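Local structure of putative Acetyltransferase (Pyrococcus horikoshii, 3DDD) at residues A[81-91]-A[280-288]; A[198-206]-A[217-227]. The protein probably transfers an acyl group from acyl-coenzyme A to an acceptor, as a GNAT-family acyltransferase. One frame throughout, in Å; residues are numbered along the deposited sequence.

Contact 1: residues A[81-91]-A[280-288]; sequences FFYNKQAWIGL and YGILAYAKG
G288 ends the chain flat against W88: its CA sits above the centre of the indole six-membered ring, 3.4 Å from the centroid, as a CH-pi contact. Over the same indole, nearer its rim, lies the carbonyl O of K287. That oxygen accepts the hydroxyl of Y83, with OH to O 2.8 Å, the donor meeting the C=O at 124° and tilted from its plane. Only glycine suits the last position, since a CB would run into W88 CE3. On strand 86-91, G90 must likewise lack a side chain, because a CB there would collide with A286 CA. The K287 side chain goes to F81 instead. Its CE packs over one ring face, 3.9 Å from the centroid, and a bend at the last torsion (chi4 76°) brings NZ to an off-centre cation-pi position 4.3 Å from that centroid; S57 supplies NZ with a hydrogen bond. L91 CD2 closes the other end against A286 CB at 3.8 Å.

Further out, A284 O accepts from both K287 N and G288 N, curling the tail into a turn, while OXT of G288 makes a salt bridge with R265 and a hydrogen bond with Y279. Replacing W88 by an alanine is likely to remove the face under G288 and K287 O and open a gap beneath the tail. The C-terminus is thus seated on a strand of the N-terminal GNAT domain, its buried carboxylate probably compensated by R265 and Y279, and the K287 amine by S57 and the F81 face.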
ATOM      1  N   PHE A  81       2.954   6.754   5.865  1.00 33.25           N
ATOM      2  CA  PHE A  81       3.541   5.630   6.585  1.00 34.35           C
ATOM      3  C   PHE A  81       5.063   5.767   6.530  1.00 33.41           C
ATOM      4  O   PHE A  81       5.643   5.807   5.455  1.00 33.23           O
ATOM      5  CB  PHE A  81       3.071   4.289   5.983  1.00 35.08           C
ATOM      6  CG  PHE A  81       1.567   4.142   5.946  1.00 30.11           C
ATOM      7  CD1 PHE A  81       0.866   3.809   7.086  1.00 41.12           C
ATOM      8  CD2 PHE A  81       0.856   4.372   4.774  1.00 29.11           C
ATOM      9  CE1 PHE A  81      -0.518   3.707   7.063  1.00 35.61           C
ATOM     10  CE2 PHE A  81      -0.509   4.248   4.735  1.00 32.54           C
ATOM     11  CZ  PHE A  81      -1.205   3.916   5.868  1.00 36.23           C
ATOM     12  N   PHE A  82       5.685   5.873   7.700  1.00 34.79           N
ATOM     13  CA  PHE A  82       7.140   6.048   7.815  1.00 33.74           C
ATOM     14  C   PHE A  82       7.939   4.779   7.983  1.00 33.35           C
ATOM     15  O   PHE A  82       7.624   3.926   8.808  1.00 36.39           O
ATOM     16  CB  PHE A  82       7.480   6.953   8.999  1.00 35.02           C
ATOM     17  CG  PHE A  82       7.115   8.364   8.770  1.00 29.49           C
ATOM     18  CD1 PHE A  82       7.912   9.163   7.988  1.00 32.78           C
ATOM     19  CD2 PHE A  82       5.931   8.868   9.283  1.00 33.68           C
ATOM     20  CE1 PHE A  82       7.542  10.467   7.731  1.00 32.67           C
ATOM     21  CE2 PHE A  82       5.557  10.145   9.046  1.00 37.88           C
ATOM     22  CZ  PHE A  82       6.360  10.960   8.274  1.00 35.47           C
ATOM     23  N   TYR A  83       8.986   4.675   7.190  1.00 34.63           N
ATOM     24  CA  TYR A  83      10.049   3.701   7.408  1.00 35.49           C
ATOM     25  C   TYR A  83      11.335   4.500   7.756  1.00 35.75           C
ATOM     26  O   TYR A  83      11.259   5.678   8.169  1.00 35.55           O
ATOM     27  CB  TYR A  83      10.183   2.815   6.167  1.00 34.06           C
ATOM     28  CG  TYR A  83       8.855   2.323   5.693  1.00 33.07           C
ATOM     29  CD1 TYR A  83       8.094   1.479   6.486  1.00 31.91           C
ATOM     30  CD2 TYR A  83       8.319   2.747   4.472  1.00 34.94           C
ATOM     31  CE1 TYR A  83       6.861   1.045   6.078  1.00 34.76           C
ATOM     32  CE2 TYR A  83       7.079   2.302   4.039  1.00 37.48           C
ATOM     33  CZ  TYR A  83       6.348   1.456   4.849  1.00 35.75           C
ATOM     34  OH  TYR A  83       5.114   1.027   4.447  1.00 31.16           O
ATOM     35  N   ASN A  84      12.503   3.901   7.586  1.00 36.31           N
ATOM     36  CA  ASN A  84      13.734   4.522   8.103  1.00 36.33           C
ATOM     37  C   ASN A  84      14.228   5.629   7.203  1.00 37.76           C
ATOM     38  O   ASN A  84      14.722   6.637   7.677  1.00 39.22           O
ATOM     39  CB  ASN A  84      14.850   3.481   8.291  1.00 36.15           C
ATOM     40  CG  ASN A  84      14.474   2.370   9.267  1.00 33.23           C
ATOM     41  OD1 ASN A  84      13.522   2.494  10.021  1.00 39.48           O
ATOM     42  ND2 ASN A  84      15.232   1.280   9.252  1.00 37.50           N
ATOM     43  N   LYS A  85      14.079   5.434   5.903  1.00 38.25           N
ATOM     44  CA  LYS A  85      14.681   6.307   4.905  1.00 39.59           C
ATOM     45  C   LYS A  85      13.645   6.987   4.042  1.00 36.17           C
ATOM     46  O   LYS A  85      13.949   7.943   3.342  1.00 33.08           O
ATOM     47  CB  LYS A  85      15.544   5.469   3.981  1.00 43.79           C
ATOM     48  CG  LYS A  85      16.747   4.771   4.651  1.00 51.85           C
ATOM     49  CD  LYS A  85      17.663   4.141   3.584  1.00 48.94           C
ATOM     50  CE  LYS A  85      18.584   3.075   4.190  1.00 63.14           C
ATOM     51  NZ  LYS A  85      17.784   1.858   4.556  1.00 66.86           N
ATOM     52  N   GLN A  86      12.435   6.434   4.038  1.00 35.60           N
ATOM     53  CA  GLN A  86      11.363   6.908   3.175  1.00 35.00           C
ATOM     54  C   GLN A  86      10.023   6.837   3.903  1.00 32.60           C
ATOM     55  O   GLN A  86       9.879   6.158   4.937  1.00 32.10           O
ATOM     56  CB  GLN A  86      11.320   6.063   1.898  1.00 33.27           C
ATOM     57  CG  GLN A  86      10.979   4.583   2.145  1.00 35.41           C
ATOM     58  CD  GLN A  86      11.050   3.732   0.905  1.00 38.06           C
ATOM     59  OE1 GLN A  86      11.047   4.241  -0.208  1.00 41.76           O
ATOM     60  NE2 GLN A  86      11.085   2.418   1.092  1.00 48.09           N
ATOM     61  N   ALA A  87       9.054   7.564   3.369  1.00 35.04           N
ATOM     62  CA  ALA A  87       7.642   7.415   3.770  1.00 33.77           C
ATOM     63  C   ALA A  87       6.843   7.138   2.522  1.00 33.46           C
ATOM     64  O   ALA A  87       7.234   7.550   1.427  1.00 32.18           O
ATOM     65  CB  ALA A  87       7.117   8.659   4.463  1.00 30.69           C
ATOM     66  N   TRP A  88       5.738   6.417   2.701  1.00 34.28           N
ATOM     67  CA  TRP A  88       4.752   6.191   1.646  1.00 34.17           C
ATOM     68  C   TRP A  88       3.501   7.001   1.932  1.00 35.32           C
ATOM     69  O   TRP A  88       3.008   7.018   3.051  1.00 33.67           O
ATOM     70  CB  TRP A  88       4.363   4.696   1.556  1.00 34.53           C
ATOM     71  CG  TRP A  88       4.307   4.220   0.172  1.00 32.65           C
ATOM     72  CD1 TRP A  88       3.201   4.147  -0.637  1.00 33.24           C
ATOM     73  CD2 TRP A  88       5.409   3.825  -0.628  1.00 30.26           C
ATOM     74  NE1 TRP A  88       3.555   3.695  -1.867  1.00 30.13           N
ATOM     75  CE2 TRP A  88       4.902   3.474  -1.890  1.00 29.90           C
ATOM     76  CE3 TRP A  88       6.770   3.657  -0.382  1.00 36.75           C
ATOM     77  CZ2 TRP A  88       5.710   3.059  -2.914  1.00 32.80           C
ATOM     78  CZ3 TRP A  88       7.567   3.207  -1.399  1.00 34.30           C
ATOM     79  CH2 TRP A  88       7.034   2.892  -2.636  1.00 32.87           C
ATOM     80  N   ILE A  89       2.979   7.681   0.924  1.00 34.81           N
ATOM     81  CA  ILE A  89       1.656   8.276   1.065  1.00 32.97           C
ATOM     82  C   ILE A  89       0.647   7.384   0.330  1.00 33.37           C
ATOM     83  O   ILE A  89       0.851   6.976  -0.845  1.00 32.04           O
ATOM     84  CB  ILE A  89       1.615   9.750   0.624  1.00 32.80           C
ATOM     85  CG1 ILE A  89       2.324  10.608   1.676  1.00 31.82           C
ATOM     86  CG2 ILE A  89       0.178  10.258   0.479  1.00 31.91           C
ATOM     87  CD1 ILE A  89       2.820  11.961   1.167  1.00 34.66           C
ATOM     88  N   GLY A  90      -0.399   7.023   1.062  1.00 30.50           N
ATOM     89  CA  GLY A  90      -1.457   6.210   0.525  1.00 30.96           C
ATOM     90  C   GLY A  90      -2.829   6.535   1.062  1.00 30.19           C
ATOM     91  O   GLY A  90      -2.981   7.408   1.927  1.00 32.90           O
ATOM     92  N   LEU A  91      -3.843   5.885   0.495  1.00 31.10           N
ATOM     93  CA  LEU A  91      -5.217   5.967   1.019  1.00 34.09           C
ATOM     94  C   LEU A  91      -5.832   7.377   0.863  1.00 36.70           C
ATOM     95  O   LEU A  91      -6.729   7.758   1.598  1.00 37.27           O
ATOM     96  CB  LEU A  91      -5.274   5.433   2.490  1.00 33.73           C
ATOM     97  CG  LEU A  91      -4.880   3.962   2.758  1.00 36.12           C
ATOM     98  CD1 LEU A  91      -5.239   3.449   4.203  1.00 31.71           C
ATOM     99  CD2 LEU A  91      -5.553   3.032   1.723  1.00 34.27           C
ATOM    100  N   TYR A 280       8.646  -9.199  -6.464  1.00 33.48           N
ATOM    101  CA  TYR A 280       7.647  -9.700  -7.416  1.00 34.05           C
ATOM    102  C   TYR A 280       6.267  -9.137  -7.169  1.00 33.49           C
ATOM    103  O   TYR A 280       5.521  -8.975  -8.098  1.00 33.39           O
ATOM    104  CB  TYR A 280       7.555 -11.231  -7.379  1.00 34.43           C
ATOM    105  CG  TYR A 280       8.707 -11.908  -8.048  1.00 31.99           C
ATOM    106  CD1 TYR A 280       9.928 -12.030  -7.405  1.00 35.25           C
ATOM    107  CD2 TYR A 280       8.596 -12.386  -9.334  1.00 36.29           C
ATOM    108  CE1 TYR A 280      11.013 -12.623  -8.024  1.00 27.59           C
ATOM    109  CE2 TYR A 280       9.690 -12.981  -9.972  1.00 37.62           C
ATOM    110  CZ  TYR A 280      10.885 -13.101  -9.305  1.00 30.39           C
ATOM    111  OH  TYR A 280      11.970 -13.697  -9.918  1.00 33.44           O
ATOM    112  N   GLY A 281       5.943  -8.858  -5.913  1.00 33.79           N
ATOM    113  CA  GLY A 281       4.633  -8.389  -5.527  1.00 36.07           C
ATOM    114  C   GLY A 281       4.792  -7.381  -4.408  1.00 35.00           C
ATOM    115  O   GLY A 281       5.362  -7.686  -3.350  1.00 35.59           O
ATOM    116  N   ILE A 282       4.301  -6.168  -4.633  1.00 33.68           N
ATOM    117  CA  ILE A 282       4.403  -5.147  -3.613  1.00 31.73           C
ATOM    118  C   ILE A 282       3.434  -5.498  -2.488  1.00 32.75           C
ATOM    119  O   ILE A 282       2.477  -6.261  -2.672  1.00 34.31           O
ATOM    120  CB  ILE A 282       4.206  -3.699  -4.181  1.00 29.87           C
ATOM    121  CG1 ILE A 282       2.755  -3.381  -4.512  1.00 34.81           C
ATOM    122  CG2 ILE A 282       5.084  -3.439  -5.415  1.00 30.37           C
ATOM    123  CD1 ILE A 282       2.545  -1.881  -4.769  1.00 31.88           C
ATOM    124  N   LEU A 283       3.670  -4.930  -1.319  1.00 34.46           N
ATOM    125  CA  LEU A 283       2.789  -5.150  -0.178  1.00 34.05           C
ATOM    126  C   LEU A 283       1.384  -4.606  -0.457  1.00 33.34           C
ATOM    127  O   LEU A 283       0.426  -5.340  -0.393  1.00 30.10           O
ATOM    128  CB  LEU A 283       3.401  -4.546   1.104  1.00 34.60           C
ATOM    129  CG  LEU A 283       2.755  -5.062   2.417  1.00 35.46           C
ATOM    130  CD1 LEU A 283       3.742  -5.048   3.599  1.00 36.55           C
ATOM    131  CD2 LEU A 283       1.530  -4.251   2.757  1.00 27.07           C
ATOM    132  N   ALA A 284       1.284  -3.317  -0.776  1.00 33.37           N
ATOM    133  CA  ALA A 284      -0.012  -2.643  -1.033  1.00 32.34           C
ATOM    134  C   ALA A 284       0.309  -1.343  -1.691  1.00 30.11           C
ATOM    135  O   ALA A 284       1.359  -0.798  -1.442  1.00 32.15           O
ATOM    136  CB  ALA A 284      -0.793  -2.384   0.262  1.00 31.91           C
ATOM    137  N   TYR A 285      -0.566  -0.830  -2.547  1.00 32.50           N
ATOM    138  CA  TYR A 285      -0.357   0.516  -3.114  1.00 32.26           C
ATOM    139  C   TYR A 285      -0.220   1.596  -1.988  1.00 34.47           C
ATOM    140  O   TYR A 285       0.557   2.544  -2.109  1.00 34.97           O
ATOM    141  CB  TYR A 285      -1.494   0.891  -4.032  1.00 33.25           C
ATOM    142  CG  TYR A 285      -1.553   0.261  -5.409  1.00 29.72           C
ATOM    143  CD1 TYR A 285      -0.427   0.160  -6.223  1.00 35.20           C
ATOM    144  CD2 TYR A 285      -2.767  -0.191  -5.923  1.00 35.74           C
ATOM    145  CE1 TYR A 285      -0.504  -0.357  -7.519  1.00 38.41           C
ATOM    146  CE2 TYR A 285      -2.861  -0.734  -7.232  1.00 39.60           C
ATOM    147  CZ  TYR A 285      -1.728  -0.818  -8.019  1.00 32.13           C
ATOM    148  OH  TYR A 285      -1.815  -1.332  -9.299  1.00 33.83           O
ATOM    149  N   ALA A 286      -0.923   1.406  -0.876  1.00 33.68           N
ATOM    150  CA  ALA A 286      -0.867   2.334   0.258  1.00 33.02           C
ATOM    151  C   ALA A 286       0.481   2.383   0.988  1.00 36.36           C
ATOM    152  O   ALA A 286       0.868   3.439   1.561  1.00 37.34           O
ATOM    153  CB  ALA A 286      -1.935   1.993   1.224  1.00 33.44           C
ATOM    154  N   LYS A 287       1.197   1.253   0.958  1.00 36.15           N
ATOM    155  CA  LYS A 287       2.336   1.026   1.827  1.00 35.93           C
ATOM    156  C   LYS A 287       3.668   0.792   1.103  1.00 35.58           C
ATOM    157  O   LYS A 287       4.733   1.030   1.657  1.00 36.60           O
ATOM    158  CB  LYS A 287       1.947  -0.092   2.786  1.00 38.20           C
ATOM    159  CG  LYS A 287       1.108   0.513   3.909  1.00 40.82           C
ATOM    160  CD  LYS A 287       0.564  -0.444   4.840  1.00 39.86           C
ATOM    161  CE  LYS A 287      -0.503   0.205   5.689  1.00 38.29           C
ATOM    162  NZ  LYS A 287      -1.828   0.403   4.956  1.00 34.26           N
ATOM    163  N   GLY A 288       3.606   0.354  -0.146  1.00 35.27           N
ATOM    164  CA  GLY A 288       4.771   0.301  -1.005  1.00 33.21           C
ATOM    165  C   GLY A 288       5.184  -1.108  -1.380  1.00 34.99           C
ATOM    166  O   GLY A 288       4.670  -2.015  -0.744  1.00 34.29           O
ATOM    167  OXT GLY A 288       6.060  -1.343  -2.266  1.00 32.84           O
TER
HETATM  168  O   HOH W   1       0.487   5.255  -2.739  1.00 24.25           O

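Contact 2: residues A[198-206]-A[217-227]; sequences LCAENEGFG and VADSPRVAEKI
R222 and E201 meet because the arginine starts with CG between its backbone N and carbonyl carbon (chi1 56°) and then folds at chi3, while E201 bends at chi2 to bring its carboxylate over the helix. The two flat groups come out nearly parallel in plane, 13° apart, though OE1 is tilted out of the guanidinium plane. NH2 of R222 donates to OE1 of E201 on the syn side at 3.2 Å and lies 3.0 Å from OE2. K226, one helical turn on, puts NZ 2.9 Å from OE2 of E201, so both carboxylate oxygens are engaged; NZ has a weak second bond to E159 O. E203 adds a long salt bridge to R222 NH1, its carboxylate turned steeply against the guanidinium. V223 CG2 lies beneath this network, 3.4 Å from OE1 of E203.

Inward, the helix presents V223 and I227 to A200, whose small methyl lets both branched side chains settle on the hairpin. I227 CD1 comes within 3.3 Å of G204 C, and its CG2 rests by G206; a CB on G204 would run into V223 CG1, and one on G206 into I227 CG2. E203 and G204 together face A200 in a classic beta bulge. F205 pairs with V217 of the adjacent strand as a hydrogen-bonded antiparallel pair, with V217 CB 3.8 Å from F205 CE2, and D219 N donates almost straight to E203 O at 2.8 Å. S220 then N-caps the helix through a weak bond from V223 N. Apolar packing below and paired charges at the rim therefore hold helix 221-227 against the hairpin, roughly along its strands, in the C-terminal GNAT domain.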
ATOM      1  N   LEU A 198       4.496 -17.388   3.948  1.00 33.84           N
ATOM      2  CA  LEU A 198       4.925 -18.592   3.251  1.00 33.60           C
ATOM      3  C   LEU A 198       6.377 -18.410   2.873  1.00 33.50           C
ATOM      4  O   LEU A 198       6.743 -17.358   2.396  1.00 35.50           O
ATOM      5  CB  LEU A 198       4.072 -18.830   2.012  1.00 32.77           C
ATOM      6  CG  LEU A 198       2.556 -18.927   2.217  1.00 34.67           C
ATOM      7  CD1 LEU A 198       1.872 -19.156   0.862  1.00 32.00           C
ATOM      8  CD2 LEU A 198       2.180 -20.040   3.210  1.00 37.37           C
ATOM      9  N   CYS A 199       7.190 -19.438   3.100  1.00 32.46           N
ATOM     10  CA  CYS A 199       8.615 -19.376   2.914  1.00 34.11           C
ATOM     11  C   CYS A 199       9.073 -20.588   2.117  1.00 35.27           C
ATOM     12  O   CYS A 199       8.601 -21.700   2.351  1.00 34.48           O
ATOM     13  CB  CYS A 199       9.310 -19.387   4.284  1.00 37.84           C
ATOM     14  SG  CYS A 199       8.965 -17.927   5.376  1.00 37.21           S
ATOM     15  N   ALA A 200       9.996 -20.367   1.184  1.00 34.67           N
ATOM     16  CA  ALA A 200      10.560 -21.437   0.367  1.00 35.59           C
ATOM     17  C   ALA A 200      12.032 -21.433   0.631  1.00 40.05           C
ATOM     18  O   ALA A 200      12.666 -20.393   0.499  1.00 40.72           O
ATOM     19  CB  ALA A 200      10.328 -21.186  -1.087  1.00 32.95           C
ATOM     20  N   GLU A 201      12.578 -22.593   1.005  1.00 46.14           N
ATOM     21  CA  GLU A 201      14.017 -22.738   1.172  1.00 50.00           C
ATOM     22  C   GLU A 201      14.381 -21.606   2.154  1.00 48.97           C
ATOM     23  O   GLU A 201      13.581 -21.332   3.102  1.00 51.09           O
ATOM     24  CB  GLU A 201      14.671 -22.708  -0.236  1.00 48.82           C
ATOM     25  CG  GLU A 201      14.258 -23.994  -1.035  1.00 56.34           C
ATOM     26  CD  GLU A 201      14.142 -23.871  -2.576  1.00 56.49           C
ATOM     27  OE1 GLU A 201      15.047 -23.279  -3.213  1.00 64.32           O
ATOM     28  OE2 GLU A 201      13.144 -24.411  -3.146  1.00 56.73           O
ATOM     29  N   ASN A 202      15.516 -20.942   1.959  1.00 45.59           N
ATOM     30  CA  ASN A 202      15.704 -19.631   2.595  1.00 43.79           C
ATOM     31  C   ASN A 202      15.920 -18.560   1.536  1.00 40.90           C
ATOM     32  O   ASN A 202      16.736 -17.657   1.706  1.00 40.82           O
ATOM     33  CB  ASN A 202      16.874 -19.653   3.579  1.00 46.00           C
ATOM     34  CG  ASN A 202      16.551 -20.402   4.871  1.00 55.33           C
ATOM     35  OD1 ASN A 202      15.594 -21.189   4.931  1.00 57.59           O
ATOM     36  ND2 ASN A 202      17.361 -20.160   5.914  1.00 61.11           N
ATOM     37  N   GLU A 203      15.166 -18.666   0.445  1.00 39.82           N
ATOM     38  CA  GLU A 203      15.391 -17.877  -0.770  1.00 40.30           C
ATOM     39  C   GLU A 203      14.178 -17.059  -1.185  1.00 36.60           C
ATOM     40  O   GLU A 203      14.226 -16.358  -2.188  1.00 33.97           O
ATOM     41  CB  GLU A 203      15.742 -18.798  -1.944  1.00 40.97           C
ATOM     42  CG  GLU A 203      17.052 -19.589  -1.851  1.00 49.88           C
ATOM     43  CD  GLU A 203      17.216 -20.535  -3.053  1.00 48.11           C
ATOM     44  OE1 GLU A 203      16.732 -20.188  -4.165  1.00 59.87           O
ATOM     45  OE2 GLU A 203      17.821 -21.618  -2.888  1.00 63.23           O
ATOM     46  N   GLY A 204      13.074 -17.155  -0.448  1.00 35.71           N
ATOM     47  CA  GLY A 204      11.928 -16.356  -0.797  1.00 33.84           C
ATOM     48  C   GLY A 204      10.794 -16.461   0.175  1.00 33.02           C
ATOM     49  O   GLY A 204      10.743 -17.388   0.955  1.00 32.64           O
ATOM     50  N   PHE A 205       9.910 -15.471   0.136  1.00 33.04           N
ATOM     51  CA  PHE A 205       8.710 -15.461   0.956  1.00 34.67           C
ATOM     52  C   PHE A 205       7.575 -14.717   0.261  1.00 33.13           C
ATOM     53  O   PHE A 205       7.804 -13.849  -0.599  1.00 32.61           O
ATOM     54  CB  PHE A 205       8.964 -14.852   2.359  1.00 31.91           C
ATOM     55  CG  PHE A 205       8.968 -13.347   2.382  1.00 32.23           C
ATOM     56  CD1 PHE A 205       7.800 -12.639   2.603  1.00 36.71           C
ATOM     57  CD2 PHE A 205      10.155 -12.637   2.193  1.00 34.60           C
ATOM     58  CE1 PHE A 205       7.791 -11.279   2.615  1.00 32.90           C
ATOM     59  CE2 PHE A 205      10.167 -11.260   2.198  1.00 30.48           C
ATOM     60  CZ  PHE A 205       8.989 -10.569   2.398  1.00 34.34           C
ATOM     61  N   GLY A 206       6.359 -15.075   0.657  1.00 31.66           N
ATOM     62  CA  GLY A 206       5.164 -14.343   0.296  1.00 32.01           C
ATOM     63  C   GLY A 206       4.225 -14.227   1.484  1.00 32.52           C
ATOM     64  O   GLY A 206       4.175 -15.125   2.335  1.00 34.07           O
ATOM     65  N   VAL A 217       8.723 -11.777  -2.483  1.00 33.06           N
ATOM     66  CA  VAL A 217      10.157 -11.566  -2.692  1.00 32.42           C
ATOM     67  C   VAL A 217      10.850 -12.930  -2.851  1.00 34.64           C
ATOM     68  O   VAL A 217      10.589 -13.847  -2.063  1.00 36.18           O
ATOM     69  CB  VAL A 217      10.794 -10.770  -1.526  1.00 33.04           C
ATOM     70  CG1 VAL A 217      12.305 -10.510  -1.772  1.00 26.06           C
ATOM     71  CG2 VAL A 217      10.053  -9.445  -1.350  1.00 27.92           C
ATOM     72  N   ALA A 218      11.659 -13.077  -3.899  1.00 31.44           N
ATOM     73  CA  ALA A 218      12.364 -14.348  -4.185  1.00 33.28           C
ATOM     74  C   ALA A 218      13.682 -14.122  -4.901  1.00 33.04           C
ATOM     75  O   ALA A 218      13.753 -13.308  -5.820  1.00 33.01           O
ATOM     76  CB  ALA A 218      11.505 -15.281  -5.027  1.00 30.12           C
ATOM     77  N   ASP A 219      14.707 -14.874  -4.499  1.00 37.17           N
ATOM     78  CA  ASP A 219      16.027 -14.849  -5.159  1.00 39.29           C
ATOM     79  C   ASP A 219      16.018 -15.422  -6.571  1.00 38.22           C
ATOM     80  O   ASP A 219      16.963 -15.168  -7.322  1.00 38.54           O
ATOM     81  CB  ASP A 219      17.075 -15.650  -4.353  1.00 43.96           C
ATOM     82  CG  ASP A 219      17.754 -14.828  -3.243  1.00 57.86           C
ATOM     83  OD1 ASP A 219      17.806 -13.570  -3.315  1.00 67.92           O
ATOM     84  OD2 ASP A 219      18.269 -15.469  -2.287  1.00 75.75           O
ATOM     85  N   SER A 220      15.012 -16.233  -6.919  1.00 36.20           N
ATOM     86  CA  SER A 220      14.859 -16.716  -8.304  1.00 37.08           C
ATOM     87  C   SER A 220      13.413 -16.845  -8.741  1.00 36.88           C
ATOM     88  O   SER A 220      12.520 -16.983  -7.918  1.00 38.78           O
ATOM     89  CB  SER A 220      15.558 -18.068  -8.512  1.00 36.57           C
ATOM     90  OG  SER A 220      14.973 -19.082  -7.731  1.00 36.93           O
ATOM     91  N   PRO A 221      13.172 -16.799 -10.053  1.00 36.82           N
ATOM     92  CA  PRO A 221      11.823 -17.047 -10.535  1.00 34.99           C
ATOM     93  C   PRO A 221      11.255 -18.389 -10.130  1.00 36.11           C
ATOM     94  O   PRO A 221      10.047 -18.478  -9.900  1.00 37.16           O
ATOM     95  CB  PRO A 221      11.975 -16.971 -12.052  1.00 36.21           C
ATOM     96  CG  PRO A 221      13.165 -16.049 -12.251  1.00 36.39           C
ATOM     97  CD  PRO A 221      14.098 -16.452 -11.152  1.00 37.23           C
ATOM     98  N   ARG A 222      12.083 -19.434 -10.049  1.00 37.19           N
ATOM     99  CA  ARG A 222      11.542 -20.743  -9.668  1.00 39.78           C
ATOM    100  C   ARG A 222      11.057 -20.770  -8.225  1.00 35.93           C
ATOM    101  O   ARG A 222      10.032 -21.358  -7.966  1.00 36.79           O
ATOM    102  CB  ARG A 222      12.475 -21.922  -9.956  1.00 38.06           C
ATOM    103  CG  ARG A 222      13.840 -21.853  -9.357  1.00 49.74           C
ATOM    104  CD  ARG A 222      14.521 -23.254  -9.371  1.00 47.46           C
ATOM    105  NE  ARG A 222      14.121 -23.993  -8.183  1.00 52.97           N
ATOM    106  CZ  ARG A 222      14.666 -23.847  -6.977  1.00 48.36           C
ATOM    107  NH1 ARG A 222      15.675 -22.998  -6.764  1.00 51.99           N
ATOM    108  NH2 ARG A 222      14.195 -24.564  -5.969  1.00 52.06           N
ATOM    109  N   VAL A 223      11.773 -20.130  -7.306  1.00 34.20           N
ATOM    110  CA  VAL A 223      11.306 -20.012  -5.929  1.00 32.39           C
ATOM    111  C   VAL A 223      10.041 -19.140  -5.837  1.00 32.99           C
ATOM    112  O   VAL A 223       9.078 -19.519  -5.142  1.00 34.17           O
ATOM    113  CB  VAL A 223      12.426 -19.546  -4.984  1.00 34.59           C
ATOM    114  CG1 VAL A 223      11.867 -19.066  -3.676  1.00 25.16           C
ATOM    115  CG2 VAL A 223      13.425 -20.723  -4.748  1.00 27.64           C
ATOM    116  N   ALA A 224      10.006 -18.012  -6.550  1.00 33.56           N
ATOM    117  CA  ALA A 224       8.778 -17.163  -6.587  1.00 32.17           C
ATOM    118  C   ALA A 224       7.591 -17.981  -7.067  1.00 34.19           C
ATOM    119  O   ALA A 224       6.490 -17.872  -6.497  1.00 35.10           O
ATOM    120  CB  ALA A 224       8.946 -15.939  -7.466  1.00 30.48           C
ATOM    121  N   GLU A 225       7.788 -18.796  -8.107  1.00 33.65           N
ATOM    122  CA  GLU A 225       6.689 -19.634  -8.594  1.00 37.05           C
ATOM    123  C   GLU A 225       6.173 -20.596  -7.520  1.00 35.99           C
ATOM    124  O   GLU A 225       4.972 -20.678  -7.326  1.00 35.73           O
ATOM    125  CB  GLU A 225       7.067 -20.399  -9.852  1.00 35.96           C
ATOM    126  CG  GLU A 225       5.910 -21.208 -10.414  1.00 38.37           C
ATOM    127  CD  GLU A 225       6.338 -22.106 -11.548  1.00 40.28           C
ATOM    128  OE1 GLU A 225       6.314 -21.652 -12.708  1.00 37.78           O
ATOM    129  OE2 GLU A 225       6.700 -23.267 -11.269  1.00 52.81           O
ATOM    130  N   LYS A 226       7.072 -21.321  -6.847  1.00 37.87           N
ATOM    131  CA  LYS A 226       6.689 -22.250  -5.760  1.00 38.60           C
ATOM    132  C   LYS A 226       5.802 -21.523  -4.758  1.00 34.71           C
ATOM    133  O   LYS A 226       4.763 -22.034  -4.345  1.00 34.15           O
ATOM    134  CB  LYS A 226       7.895 -22.767  -4.945  1.00 37.00           C
ATOM    135  CG  LYS A 226       8.948 -23.520  -5.682  1.00 48.11           C
ATOM    136  CD  LYS A 226      10.090 -23.967  -4.728  1.00 43.24           C
ATOM    137  CE  LYS A 226       9.965 -25.429  -4.324  1.00 47.25           C
ATOM    138  NZ  LYS A 226      10.572 -25.675  -2.991  1.00 52.46           N
ATOM    139  N   ILE A 227       6.243 -20.341  -4.328  1.00 33.37           N
ATOM    140  CA  ILE A 227       5.470 -19.585  -3.332  1.00 32.13           C
ATOM    141  C   ILE A 227       4.108 -19.194  -3.935  1.00 31.68           C
ATOM    142  O   ILE A 227       3.066 -19.401  -3.318  1.00 30.39           O
ATOM    143  CB  ILE A 227       6.236 -18.372  -2.799  1.00 34.47           C
ATOM    144  CG1 ILE A 227       7.499 -18.830  -2.065  1.00 33.90           C
ATOM    145  CG2 ILE A 227       5.341 -17.500  -1.879  1.00 29.15           C
ATOM    146  CD1 ILE A 227       8.528 -17.709  -1.905  1.00 31.14           C
TER

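Overall arrangement
Contact 1 lies close to the centre of the chain and contact 2 about 21 Å from it (centre to centre), toward one end. Although both are largely buried, contact 2 has a charged rim of E201, E203, R222 and K226, whereas contact 1 relies on aromatic faces, one tyrosine hydrogen bond and a lysine over a ring. Contact 1 joins the two GNAT regions through the C-terminal tail; contact 2 is local, fixing a hairpin and the helix after it within the second region. They meet at Y280, whose ring lies against A218 and A224 and whose hydroxyl reaches P221, and strand 279-281 neighbours strand 212-218. In sequence, contact 2 is nested within the loop that contact 1 closes.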